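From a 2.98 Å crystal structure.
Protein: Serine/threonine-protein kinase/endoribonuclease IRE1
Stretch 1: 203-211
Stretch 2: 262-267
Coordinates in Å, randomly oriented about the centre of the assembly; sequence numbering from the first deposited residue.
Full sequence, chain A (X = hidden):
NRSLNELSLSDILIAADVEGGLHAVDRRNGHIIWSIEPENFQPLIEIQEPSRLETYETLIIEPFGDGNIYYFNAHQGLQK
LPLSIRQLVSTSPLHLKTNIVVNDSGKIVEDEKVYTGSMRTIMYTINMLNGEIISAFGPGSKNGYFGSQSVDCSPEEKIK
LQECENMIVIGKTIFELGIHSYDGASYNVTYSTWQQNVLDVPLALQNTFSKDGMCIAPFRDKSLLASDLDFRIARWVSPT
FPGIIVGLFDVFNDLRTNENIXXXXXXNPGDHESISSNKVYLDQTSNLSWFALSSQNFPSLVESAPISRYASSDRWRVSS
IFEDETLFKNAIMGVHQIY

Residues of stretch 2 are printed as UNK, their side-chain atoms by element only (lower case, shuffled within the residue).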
# COMPACT_ATOMS: atom_id res chain seq x y z
N LEU A 203 14.25 12.50 -12.48
CA LEU A 203 14.34 13.17 -13.75
C LEU A 203 13.18 14.07 -13.95
O LEU A 203 13.28 15.08 -14.62
CB LEU A 203 14.24 12.14 -14.85
CG LEU A 203 15.56 11.45 -15.14
CD1 LEU A 203 15.42 10.50 -16.27
CD2 LEU A 203 16.55 12.49 -15.51
N ALA A 204 12.04 13.66 -13.41
CA ALA A 204 10.81 14.44 -13.48
C ALA A 204 10.98 15.84 -12.86
O ALA A 204 10.65 16.83 -13.49
CB ALA A 204 9.70 13.70 -12.86
N LEU A 205 11.57 15.94 -11.67
CA LEU A 205 11.92 17.28 -11.17
C LEU A 205 12.80 18.12 -12.11
O LEU A 205 12.90 19.32 -11.97
CB LEU A 205 12.58 17.21 -9.81
CG LEU A 205 11.68 16.78 -8.66
CD1 LEU A 205 11.06 15.36 -8.93
CD2 LEU A 205 12.54 16.82 -7.38
N GLN A 206 13.44 17.50 -13.06
CA GLN A 206 14.30 18.29 -13.90
C GLN A 206 13.49 18.78 -15.07
O GLN A 206 13.76 19.86 -15.58
CB GLN A 206 15.46 17.47 -14.42
CG GLN A 206 16.31 16.87 -13.34
CD GLN A 206 17.45 16.06 -13.93
OE1 GLN A 206 17.83 15.03 -13.36
NE2 GLN A 206 18.02 16.52 -15.07
N ASN A 207 12.53 17.96 -15.49
CA ASN A 207 11.65 18.29 -16.64
C ASN A 207 10.61 19.39 -16.30
O ASN A 207 9.37 19.29 -16.48
CB ASN A 207 10.98 17.05 -17.19
CG ASN A 207 10.63 17.19 -18.61
OD1 ASN A 207 9.67 16.58 -19.09
ND2 ASN A 207 11.38 18.03 -19.30
N THR A 208 11.19 20.46 -15.78
CA THR A 208 10.50 21.64 -15.36
C THR A 208 9.66 22.34 -16.48
O THR A 208 8.59 22.85 -16.22
CB THR A 208 11.52 22.58 -14.69
OG1 THR A 208 10.80 23.59 -14.01
CG2 THR A 208 12.57 23.18 -15.72
N PHE A 209 10.15 22.32 -17.71
CA PHE A 209 9.38 22.83 -18.83
C PHE A 209 9.96 22.15 -20.06
O PHE A 209 11.15 21.82 -20.08
CB PHE A 209 9.47 24.36 -18.95
CG PHE A 209 10.86 24.86 -19.06
CD1 PHE A 209 11.56 24.81 -20.30
CD2 PHE A 209 11.53 25.35 -17.92
CE1 PHE A 209 12.91 25.26 -20.42
CE2 PHE A 209 12.89 25.81 -18.01
CZ PHE A 209 13.59 25.77 -19.27
N SER A 210 9.12 21.96 -21.08
CA SER A 210 9.48 21.14 -22.25
C SER A 210 10.82 21.57 -22.84
O SER A 210 11.03 22.74 -23.07
CB SER A 210 8.35 21.18 -23.30
OG SER A 210 7.55 20.01 -23.17
N LYS A 211 11.74 20.62 -23.04
CA LYS A 211 13.06 20.91 -23.62
C LYS A 211 12.88 21.37 -25.02
O LYS A 211 13.60 22.18 -25.53
CB LYS A 211 13.95 19.68 -23.66
CG LYS A 211 14.70 19.36 -22.37
CD LYS A 211 16.08 18.74 -22.74
CE LYS A 211 17.07 18.75 -21.57
NZ LYS A 211 16.33 18.59 -20.28
N UNK A 262 10.98 7.14 -19.76
CA UNK A 262 9.90 8.10 -19.86
C UNK A 262 9.66 8.99 -18.60
O UNK A 262 9.80 8.57 -17.45
c UNK A 262 6.83 7.69 -19.10
c UNK A 262 7.02 5.63 -20.28
c UNK A 262 8.68 7.41 -20.42
c UNK A 262 7.76 6.65 -19.52
N UNK A 263 9.35 10.25 -18.84
CA UNK A 263 9.17 11.19 -17.75
C UNK A 263 7.87 12.03 -17.98
O UNK A 263 7.43 12.18 -19.14
c UNK A 263 10.15 13.51 -17.61
c UNK A 263 11.58 11.67 -18.49
c UNK A 263 10.46 12.04 -17.52
N UNK A 264 7.19 12.51 -16.89
CA UNK A 264 5.91 13.18 -17.15
C UNK A 264 6.17 14.47 -17.82
O UNK A 264 7.20 15.11 -17.55
c UNK A 264 7.46 12.43 -15.44
c UNK A 264 6.56 13.51 -14.88
c UNK A 264 5.36 13.45 -15.75
N UNK A 265 5.25 14.82 -18.71
CA UNK A 265 5.29 16.07 -19.43
C UNK A 265 4.95 17.22 -18.47
O UNK A 265 3.99 17.10 -17.74
c UNK A 265 4.76 17.26 -22.79
c UNK A 265 4.23 19.28 -22.13
c UNK A 265 4.29 16.01 -20.57
n UNK A 265 4.07 18.46 -21.12
c UNK A 265 4.38 17.18 -21.50
n UNK A 265 4.66 18.58 -23.15
N UNK A 266 5.73 18.34 -18.47
CA UNK A 266 5.62 19.31 -17.38
C UNK A 266 4.26 19.91 -17.45
O UNK A 266 3.46 19.43 -18.22
c UNK A 266 6.71 18.76 -19.49
c UNK A 266 6.70 20.35 -17.70
c UNK A 266 7.04 20.16 -19.12
N UNK A 267 3.95 20.93 -16.66
CA UNK A 267 2.73 21.75 -16.99
C UNK A 267 2.84 23.29 -16.68
O UNK A 267 3.33 23.71 -15.60
c UNK A 267 -0.54 23.30 -14.11
c UNK A 267 -0.15 22.73 -12.83
c UNK A 267 -0.04 22.74 -15.28
c UNK A 267 0.75 21.63 -12.77
c UNK A 267 1.25 21.10 -13.98
c UNK A 267 1.39 21.08 -16.52
c UNK A 267 0.85 21.64 -15.24

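Position 262 has four side-chain carbons and no other element. The chain forks at its second carbon. It lies in a strand, and its CA-to-CB bond points away from stretch 1, which it does not touch. The fork at the second carbon identifies Leu262.

Position 263 has three side-chain carbons. The first carries the other two, so the branch is at CB. The CA-to-CB bond points toward stretch 1. The side chain packs against the side chain of Asn207, and the CA atom here is 5.6 Å from CA of Ala204. A three-carbon side chain forked at CB is valine: Val263. Its CG2 comes within 4.3 Å of CA of Ala204.

Position 264 has three side-chain carbons that close a ring onto the backbone N. The ring carbon bonded to that N packs 3.6 Å from CB of Ala204. Such a ring is proline: Pro264. The ring carbon is CD, and the contact is apolar. The backbone O of Pro264 lies 3.3 Å from the modelled OD1 of Asn207, whose amide is probably turned over.

Position 265 has one carbon followed by a five-membered ring of three carbons and two nitrogens. The CA-to-CB bond points away from stretch 1, but the end of the side chain comes nearer. A ring nitrogen is 3.2 Å from OG of Ser210. The imidazole identifies His265, and the nitrogen near Ser210 is NE2. The other nitrogen, ND1, donates a hydrogen bond to the backbone O of position 266 at 3.1 Å. This bond is nearly straight and ties the ring to its own stretch.

Position 266 again has three carbons closing a ring onto N. Its CB is 3.1 Å from O of Asn207 and 3.5 Å from O of Thr208. This is Pro266. Its CG reaches CA of Phe209 at 3.6 Å and N of Ser210 at 3.4 Å.

Position 267 has one carbon and then a ring of six carbons. Its CA-to-CB bond points away, and it makes no contact with stretch 1. The all-carbon ring identifies Phe267.

The contact works mainly by packing. Val263 and Pro264 meet Ala204 and Asn207, while Pro266 lies against the backbone from Asn207 to Ser210. Pro266 has the largest area covered by the opposing stretch. The two prolines have no backbone N-H to donate; their ring carbons make close contacts with stretch 1. The buried surface, 373 Å² over both sides, is modest.

Stretch 2 (262-267) LVPHPF
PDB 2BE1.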